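Local coordinates for 3,6-diketocamphane 1,6-monooxygenase (Pseudomonas putida, PDB 4UWM), which catalyses the FMNH2- and O2-dependent Baeyer-Villiger conversion of a diketocamphane to its lactone during the breakdown of (-)-camphor, at residues P248-F260 against L334-E347. Sequence-based numbering, arbitrary orientation. Where two conformers were deposited one is given.
Sequences PDRSRHAVSHTVF and LFEATGGWGTLQVE
The indole of Trp-341 is sandwiched: Val-255 CB sits over one face, 4.2 Å from the centroid of the five-membered ring in a CH-pi contact, while Phe-335 CE1 lies over the other and Leu-334 CD1 meets the edge. Trp-341 has CG between its own backbone N and carbonyl carbon (chi1 54°), which brings one face of the indole against Val-255. The imidazole of His-257 comes from the opposite direction and meets the six-membered ring obliquely, planes at 38°, its NE2 3.4 Å from Trp-341 CH2. Replacing this indole by an alanine is likely to open a gap between Val-255 and Phe-335 and to leave the His-257 ring with less to hold its rotation. Val-255 CG2 also covers a face of the His-253 ring, whose edge takes water 1 and whose NE2 is hydrogen-bonded to Ser-222 OG. Water 1 is shared with Gly-340 O, and water 2 joins the Arg-250 guanidinium edge, in the conformer given, to Thr-338 O.

Beyond the indole, the strands pair in parallel. His-253 O accepts from both Gly-342 N and Thr-343 N, in the carbonyl plane, and Val-255 N then reaches Thr-343 O at 3.0 Å, nearly straight at 171°. Farther along, Val-259 CG2 and Leu-344 CD2 meet tip to tip at 4.1 Å. This pairing belongs to the closed parallel sheet of the TIM-barrel fold of the bacterial luciferase family. On the side of Ala-254 and Ser-256, Ser-256 OG, in the conformer given, donates to Glu-347 OE2 at 2.6 Å, from above the carboxylate plane; Glu-347 OE1 is hydrogen-bonded to ND1 of the FMN-binding His-10. Glu-347 is thus a second-shell residue, its bond to His-10 consistent with a part in positioning that histidine beside the flavin, and Ser-256 backs it from one step further out.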
ATOM      1  N   PRO A 248     -16.560  16.893 -24.692  1.00 47.27           N
ATOM      2  CA  PRO A 248     -16.819  16.820 -23.245  1.00 47.00           C
ATOM      3  C   PRO A 248     -18.053  15.966 -22.936  1.00 48.22           C
ATOM      4  O   PRO A 248     -19.082  16.118 -23.595  1.00 50.12           O
ATOM      5  CB  PRO A 248     -17.064  18.286 -22.837  1.00 46.39           C
ATOM      6  CG  PRO A 248     -16.807  19.126 -24.057  1.00 42.62           C
ATOM      7  CD  PRO A 248     -16.908  18.219 -25.243  1.00 43.37           C
ATOM      8  N   ASP A 249     -17.933  15.081 -21.946  1.00 40.40           N
ATOM      9  CA  ASP A 249     -18.991  14.153 -21.547  1.00 33.03           C
ATOM     10  C   ASP A 249     -19.417  14.393 -20.086  1.00 42.54           C
ATOM     11  O   ASP A 249     -18.668  14.076 -19.154  1.00 39.10           O
ATOM     12  CB  ASP A 249     -18.504  12.713 -21.741  1.00 36.49           C
ATOM     13  CG  ASP A 249     -19.591  11.676 -21.514  1.00 37.53           C
ATOM     14  OD1 ASP A 249     -20.696  12.021 -21.048  1.00 48.43           O
ATOM     15  OD2 ASP A 249     -19.330  10.488 -21.785  1.00 41.38           O
ATOM     16  N   ARG A 250     -20.624  14.936 -19.901  1.00 39.75           N
ATOM     17  CA  ARG A 250     -21.147  15.254 -18.571  0.60 38.83           C
ATOM     18  C   ARG A 250     -21.233  14.050 -17.648  1.00 38.17           C
ATOM     19  O   ARG A 250     -21.104  14.198 -16.433  1.00 41.57           O
ATOM     20  CB  ARG A 250     -22.524  15.918 -18.656  0.60 43.28           C
ATOM     21  CG  ARG A 250     -22.490  17.416 -18.902  0.60 43.75           C
ATOM     22  CD  ARG A 250     -23.888  18.003 -18.818  0.60 46.78           C
ATOM     23  NE  ARG A 250     -23.956  19.333 -19.417  0.60 50.42           N
ATOM     24  CZ  ARG A 250     -23.670  20.465 -18.780  0.60 45.60           C
ATOM     25  NH1 ARG A 250     -23.288  20.451 -17.505  0.60 42.77           N
ATOM     26  NH2 ARG A 250     -23.764  21.617 -19.426  0.60 42.52           N
ATOM     27  N   SER A 251     -21.456  12.865 -18.217  1.00 35.52           N
ATOM     28  CA  SER A 251     -21.616  11.658 -17.404  1.00 35.68           C
ATOM     29  C   SER A 251     -20.319  11.243 -16.680  1.00 35.68           C
ATOM     30  O   SER A 251     -20.348  10.423 -15.777  1.00 29.19           O
ATOM     31  CB  SER A 251     -22.173  10.510 -18.234  1.00 37.65           C
ATOM     32  OG  SER A 251     -21.248  10.117 -19.227  1.00 47.63           O
ATOM     33  N   ARG A 252     -19.193  11.821 -17.083  1.00 38.40           N
ATOM     34  CA  ARG A 252     -17.912  11.563 -16.432  1.00 38.61           C
ATOM     35  C   ARG A 252     -17.697  12.514 -15.246  1.00 39.02           C
ATOM     36  O   ARG A 252     -16.858  12.253 -14.376  1.00 37.57           O
ATOM     37  CB  ARG A 252     -16.760  11.692 -17.439  1.00 33.60           C
ATOM     38  CG  ARG A 252     -16.788  10.671 -18.571  1.00 31.74           C
ATOM     39  CD  ARG A 252     -15.582  10.827 -19.498  1.00 33.21           C
ATOM     40  NE  ARG A 252     -14.293  10.596 -18.820  1.00 35.17           N
ATOM     41  CZ  ARG A 252     -13.134  11.164 -19.171  1.00 39.66           C
ATOM     42  NH1 ARG A 252     -13.077  12.014 -20.191  1.00 32.81           N
ATOM     43  NH2 ARG A 252     -12.015  10.882 -18.499  1.00 40.41           N
ATOM     44  N   HIS A 253     -18.454  13.612 -15.215  1.00 32.45           N
ATOM     45  CA  HIS A 253     -18.374  14.580 -14.127  1.00 30.21           C
ATOM     46  C   HIS A 253     -18.896  13.970 -12.825  1.00 29.55           C
ATOM     47  O   HIS A 253     -20.004  13.430 -12.787  1.00 31.55           O
ATOM     48  CB  HIS A 253     -19.146  15.851 -14.483  1.00 30.49           C
ATOM     49  CG  HIS A 253     -18.796  17.032 -13.635  1.00 35.95           C
ATOM     50  ND1 HIS A 253     -19.472  18.230 -13.719  1.00 35.46           N
ATOM     51  CD2 HIS A 253     -17.846  17.205 -12.684  1.00 35.90           C
ATOM     52  CE1 HIS A 253     -18.948  19.091 -12.863  1.00 37.44           C
ATOM     53  NE2 HIS A 253     -17.959  18.495 -12.223  1.00 31.54           N
ATOM     54  N   ALA A 254     -18.068  14.014 -11.778  1.00 26.25           N
ATOM     55  CA  ALA A 254     -18.472  13.558 -10.445  1.00 25.26           C
ATOM     56  C   ALA A 254     -18.549  14.749  -9.513  1.00 23.45           C
ATOM     57  O   ALA A 254     -17.670  15.614  -9.519  1.00 24.55           O
ATOM     58  CB  ALA A 254     -17.500  12.502  -9.910  1.00 29.66           C
ATOM     59  N   VAL A 255     -19.631  14.821  -8.745  1.00 26.44           N
ATOM     60  CA  VAL A 255     -19.869  15.971  -7.882  1.00 25.67           C
ATOM     61  C   VAL A 255     -20.144  15.470  -6.478  1.00 25.11           C
ATOM     62  O   VAL A 255     -21.046  14.653  -6.267  1.00 28.14           O
ATOM     63  CB  VAL A 255     -21.055  16.851  -8.363  1.00 28.94           C
ATOM     64  CG1 VAL A 255     -21.224  18.065  -7.438  1.00 29.06           C
ATOM     65  CG2 VAL A 255     -20.828  17.326  -9.787  1.00 31.71           C
ATOM     66  N   SER A 256     -19.360  15.971  -5.525  1.00 24.22           N
ATOM     67  CA  SER A 256     -19.448  15.556  -4.129  0.50 25.41           C
ATOM     68  C   SER A 256     -20.458  16.414  -3.360  1.00 24.99           C
ATOM     69  O   SER A 256     -20.396  17.646  -3.423  1.00 30.31           O
ATOM     70  CB  SER A 256     -18.058  15.638  -3.485  0.50 24.28           C
ATOM     71  OG  SER A 256     -18.123  15.478  -2.082  0.50 29.04           O
ATOM     72  N   HIS A 257     -21.361  15.759  -2.643  1.00 27.08           N
ATOM     73  CA  HIS A 257     -22.410  16.403  -1.862  1.00 30.35           C
ATOM     74  C   HIS A 257     -22.481  15.713  -0.512  1.00 28.71           C
ATOM     75  O   HIS A 257     -22.178  14.514  -0.403  1.00 28.51           O
ATOM     76  CB  HIS A 257     -23.790  16.206  -2.518  1.00 31.23           C
ATOM     77  CG  HIS A 257     -24.021  17.021  -3.752  1.00 34.96           C
ATOM     78  ND1 HIS A 257     -24.483  18.319  -3.711  1.00 36.82           N
ATOM     79  CD2 HIS A 257     -23.887  16.710  -5.062  1.00 40.21           C
ATOM     80  CE1 HIS A 257     -24.608  18.778  -4.945  1.00 44.07           C
ATOM     81  NE2 HIS A 257     -24.257  17.819  -5.784  1.00 38.51           N
ATOM     82  N   THR A 258     -22.922  16.458   0.497  1.00 26.46           N
ATOM     83  CA  THR A 258     -23.350  15.876   1.763  1.00 27.03           C
ATOM     84  C   THR A 258     -24.806  15.427   1.567  1.00 34.62           C
ATOM     85  O   THR A 258     -25.661  16.236   1.193  1.00 30.89           O
ATOM     86  CB  THR A 258     -23.227  16.907   2.892  1.00 27.62           C
ATOM     87  OG1 THR A 258     -21.870  17.355   2.971  1.00 27.58           O
ATOM     88  CG2 THR A 258     -23.674  16.319   4.236  1.00 25.80           C
ATOM     89  N   VAL A 259     -25.057  14.133   1.770  1.00 29.75           N
ATOM     90  CA  VAL A 259     -26.305  13.487   1.369  1.00 31.33           C
ATOM     91  C   VAL A 259     -26.760  12.551   2.472  1.00 34.32           C
ATOM     92  O   VAL A 259     -26.002  11.695   2.921  1.00 32.47           O
ATOM     93  CB  VAL A 259     -26.159  12.655   0.066  1.00 30.18           C
ATOM     94  CG1 VAL A 259     -27.508  12.131  -0.402  1.00 34.34           C
ATOM     95  CG2 VAL A 259     -25.532  13.471  -1.039  1.00 31.34           C
ATOM     96  N   PHE A 260     -28.004  12.719   2.920  1.00 40.48           N
ATOM     97  CA  PHE A 260     -28.581  11.778   3.872  1.00 32.40           C
ATOM     98  C   PHE A 260     -30.069  11.554   3.594  1.00 39.54           C
ATOM     99  O   PHE A 260     -30.833  12.507   3.384  1.00 39.19           O
ATOM    100  CB  PHE A 260     -28.330  12.202   5.318  1.00 29.78           C
ATOM    101  CG  PHE A 260     -28.648  11.119   6.320  1.00 38.14           C
ATOM    102  CD1 PHE A 260     -29.951  10.944   6.795  1.00 35.15           C
ATOM    103  CD2 PHE A 260     -27.656  10.260   6.772  1.00 28.29           C
ATOM    104  CE1 PHE A 260     -30.244   9.940   7.705  1.00 36.95           C
ATOM    105  CE2 PHE A 260     -27.945   9.251   7.680  1.00 28.97           C
ATOM    106  CZ  PHE A 260     -29.241   9.088   8.149  1.00 36.63           C
ATOM    107  N   LEU A 334     -31.440  20.890  -9.104  1.00 50.87           N
ATOM    108  CA  LEU A 334     -30.035  21.157  -9.418  1.00 38.46           C
ATOM    109  C   LEU A 334     -29.716  20.849 -10.865  1.00 34.33           C
ATOM    110  O   LEU A 334     -29.011  21.621 -11.520  1.00 40.40           O
ATOM    111  CB  LEU A 334     -29.092  20.373  -8.500  1.00 42.23           C
ATOM    112  CG  LEU A 334     -29.004  20.876  -7.068  1.00 36.69           C
ATOM    113  CD1 LEU A 334     -28.493  19.767  -6.166  1.00 38.95           C
ATOM    114  CD2 LEU A 334     -28.112  22.107  -7.004  1.00 42.68           C
ATOM    115  N   PHE A 335     -30.241  19.724 -11.352  1.00 37.02           N
ATOM    116  CA  PHE A 335     -30.048  19.298 -12.740  1.00 42.64           C
ATOM    117  C   PHE A 335     -30.617  20.302 -13.731  1.00 49.55           C
ATOM    118  O   PHE A 335     -29.968  20.622 -14.730  1.00 49.36           O
ATOM    119  CB  PHE A 335     -30.649  17.915 -12.972  1.00 41.50           C
ATOM    120  CG  PHE A 335     -29.664  16.782 -12.797  1.00 48.99           C
ATOM    121  CD1 PHE A 335     -28.899  16.667 -11.636  1.00 49.86           C
ATOM    122  CD2 PHE A 335     -29.513  15.818 -13.790  1.00 47.40           C
ATOM    123  CE1 PHE A 335     -28.002  15.623 -11.479  1.00 43.74           C
ATOM    124  CE2 PHE A 335     -28.620  14.771 -13.636  1.00 51.95           C
ATOM    125  CZ  PHE A 335     -27.867  14.674 -12.477  1.00 45.06           C
ATOM    126  N   GLU A 336     -31.824  20.792 -13.451  1.00 55.21           N
ATOM    127  CA  GLU A 336     -32.433  21.836 -14.275  0.50 54.34           C
ATOM    128  C   GLU A 336     -31.603  23.115 -14.230  1.00 50.74           C
ATOM    129  O   GLU A 336     -31.441  23.791 -15.245  1.00 53.64           O
ATOM    130  CB  GLU A 336     -33.873  22.113 -13.840  0.50 60.98           C
ATOM    131  CG  GLU A 336     -34.888  21.129 -14.402  0.50 69.49           C
ATOM    132  CD  GLU A 336     -34.733  20.922 -15.897  0.50 67.75           C
ATOM    133  OE1 GLU A 336     -33.641  20.503 -16.331  0.50 71.10           O
ATOM    134  OE2 GLU A 336     -35.703  21.176 -16.639  0.50 65.54           O
ATOM    135  N   ALA A 337     -31.050  23.430 -13.060  1.00 44.93           N
ATOM    136  CA  ALA A 337     -30.278  24.659 -12.892  1.00 44.22           C
ATOM    137  C   ALA A 337     -28.859  24.638 -13.484  1.00 52.04           C
ATOM    138  O   ALA A 337     -28.336  25.694 -13.849  1.00 54.59           O
ATOM    139  CB  ALA A 337     -30.245  25.067 -11.425  1.00 46.77           C
ATOM    140  N   THR A 338     -28.245  23.455 -13.589  1.00 49.49           N
ATOM    141  CA  THR A 338     -26.821  23.351 -13.982  1.00 44.62           C
ATOM    142  C   THR A 338     -26.548  22.463 -15.198  1.00 37.95           C
ATOM    143  O   THR A 338     -25.487  22.566 -15.815  1.00 45.87           O
ATOM    144  CB  THR A 338     -25.934  22.807 -12.827  1.00 41.68           C
ATOM    145  OG1 THR A 338     -26.309  21.453 -12.533  1.00 43.50           O
ATOM    146  CG2 THR A 338     -26.067  23.660 -11.571  1.00 47.04           C
ATOM    147  N   GLY A 339     -27.478  21.567 -15.513  1.00 41.83           N
ATOM    148  CA  GLY A 339     -27.275  20.567 -16.565  1.00 40.84           C
ATOM    149  C   GLY A 339     -27.027  19.176 -15.999  1.00 46.16           C
ATOM    150  O   GLY A 339     -27.202  18.173 -16.695  1.00 53.01           O
ATOM    151  N   GLY A 340     -26.603  19.117 -14.738  1.00 46.60           N
ATOM    152  CA  GLY A 340     -26.374  17.840 -14.053  1.00 51.87           C
ATOM    153  C   GLY A 340     -24.942  17.311 -14.093  1.00 43.54           C
ATOM    154  O   GLY A 340     -23.998  18.038 -14.421  1.00 44.62           O
ATOM    155  N   TRP A 341     -24.798  16.032 -13.749  1.00 42.40           N
ATOM    156  CA  TRP A 341     -23.496  15.365 -13.625  1.00 37.76           C
ATOM    157  C   TRP A 341     -23.726  13.873 -13.705  1.00 34.34           C
ATOM    158  O   TRP A 341     -24.863  13.412 -13.599  1.00 36.36           O
ATOM    159  CB  TRP A 341     -22.830  15.713 -12.283  1.00 36.52           C
ATOM    160  CG  TRP A 341     -23.712  15.423 -11.080  1.00 33.55           C
ATOM    161  CD1 TRP A 341     -23.944  14.203 -10.503  1.00 30.86           C
ATOM    162  CD2 TRP A 341     -24.502  16.368 -10.347  1.00 35.86           C
ATOM    163  NE1 TRP A 341     -24.820  14.334  -9.454  1.00 34.16           N
ATOM    164  CE2 TRP A 341     -25.171  15.651  -9.329  1.00 30.30           C
ATOM    165  CE3 TRP A 341     -24.711  17.752 -10.449  1.00 35.31           C
ATOM    166  CZ2 TRP A 341     -26.034  16.269  -8.421  1.00 35.24           C
ATOM    167  CZ3 TRP A 341     -25.564  18.366  -9.537  1.00 32.02           C
ATOM    168  CH2 TRP A 341     -26.215  17.625  -8.540  1.00 34.37           C
ATOM    169  N   GLY A 342     -22.649  13.114 -13.876  1.00 31.14           N
ATOM    170  CA  GLY A 342     -22.760  11.670 -13.987  1.00 31.89           C
ATOM    171  C   GLY A 342     -22.786  10.878 -12.683  1.00 31.38           C
ATOM    172  O   GLY A 342     -23.429   9.832 -12.618  1.00 29.15           O
ATOM    173  N   THR A 343     -22.057  11.343 -11.661  1.00 29.69           N
ATOM    174  CA  THR A 343     -21.978  10.599 -10.386  1.00 25.35           C
ATOM    175  C   THR A 343     -22.210  11.514  -9.206  1.00 23.57           C
ATOM    176  O   THR A 343     -21.564  12.573  -9.079  1.00 28.12           O
ATOM    177  CB  THR A 343     -20.613   9.858 -10.191  1.00 26.90           C
ATOM    178  OG1 THR A 343     -20.404   8.921 -11.253  1.00 25.75           O
ATOM    179  CG2 THR A 343     -20.605   9.075  -8.874  1.00 25.67           C
ATOM    180  N   LEU A 344     -23.127  11.102  -8.339  1.00 24.97           N
ATOM    181  CA  LEU A 344     -23.353  11.811  -7.097  1.00 28.62           C
ATOM    182  C   LEU A 344     -22.410  11.182  -6.072  1.00 25.33           C
ATOM    183  O   LEU A 344     -22.612  10.028  -5.649  1.00 25.95           O
ATOM    184  CB  LEU A 344     -24.807  11.668  -6.638  1.00 31.05           C
ATOM    185  CG  LEU A 344     -25.105  12.264  -5.263  1.00 32.74           C
ATOM    186  CD1 LEU A 344     -25.174  13.775  -5.345  1.00 42.51           C
ATOM    187  CD2 LEU A 344     -26.383  11.682  -4.675  1.00 38.13           C
ATOM    188  N   GLN A 345     -21.388  11.939  -5.685  1.00 24.21           N
ATOM    189  CA  GLN A 345     -20.335  11.371  -4.853  1.00 24.03           C
ATOM    190  C   GLN A 345     -20.663  11.687  -3.412  1.00 20.68           C
ATOM    191  O   GLN A 345     -20.456  12.801  -2.956  1.00 25.62           O
ATOM    192  CB  GLN A 345     -18.943  11.900  -5.265  1.00 23.85           C
ATOM    193  CG  GLN A 345     -17.802  10.899  -5.057  1.00 31.94           C
ATOM    194  CD  GLN A 345     -17.757   9.795  -6.119  1.00 32.55           C
ATOM    195  OE1 GLN A 345     -17.931  10.055  -7.314  1.00 29.06           O
ATOM    196  NE2 GLN A 345     -17.487   8.562  -5.687  1.00 25.71           N
ATOM    197  N   VAL A 346     -21.172  10.691  -2.698  1.00 19.68           N
ATOM    198  CA  VAL A 346     -21.635  10.895  -1.326  1.00 20.80           C
ATOM    199  C   VAL A 346     -20.504  10.898  -0.296  1.00 22.50           C
ATOM    200  O   VAL A 346     -19.741   9.937  -0.207  1.00 25.65           O
ATOM    201  CB  VAL A 346     -22.694   9.838  -0.947  1.00 23.29           C
ATOM    202  CG1 VAL A 346     -23.197  10.066   0.474  1.00 25.56           C
ATOM    203  CG2 VAL A 346     -23.838   9.881  -1.957  1.00 23.14           C
ATOM    204  N   GLU A 347     -20.414  11.972   0.483  1.00 22.45           N
ATOM    205  CA  GLU A 347     -19.381  12.109   1.516  1.00 23.78           C
ATOM    206  C   GLU A 347     -19.634  11.154   2.672  1.00 30.07           C
ATOM    207  O   GLU A 347     -20.704  11.188   3.292  1.00 28.05           O
ATOM    208  CB  GLU A 347     -19.331  13.538   2.049  1.00 25.45           C
ATOM    209  CG  GLU A 347     -18.787  14.595   1.094  1.00 36.63           C
ATOM    210  CD  GLU A 347     -17.260  14.610   0.974  1.00 36.76           C
ATOM    211  OE1 GLU A 347     -16.559  13.860   1.712  1.00 33.51           O
ATOM    212  OE2 GLU A 347     -16.768  15.378   0.120  1.00 43.42           O
TER
HETATM  213  O   HOH W   1     -21.763  19.391 -14.949  1.00 49.30           O
HETATM  214  O   HOH W   2     -22.899  23.405 -16.262  1.00 57.10           O
HETATM  215  O   HOH W   3     -19.123   9.875 -13.334  1.00 40.53           O
HETATM  216  O   HOH W   4     -23.244  12.673   3.299  1.00 26.13           O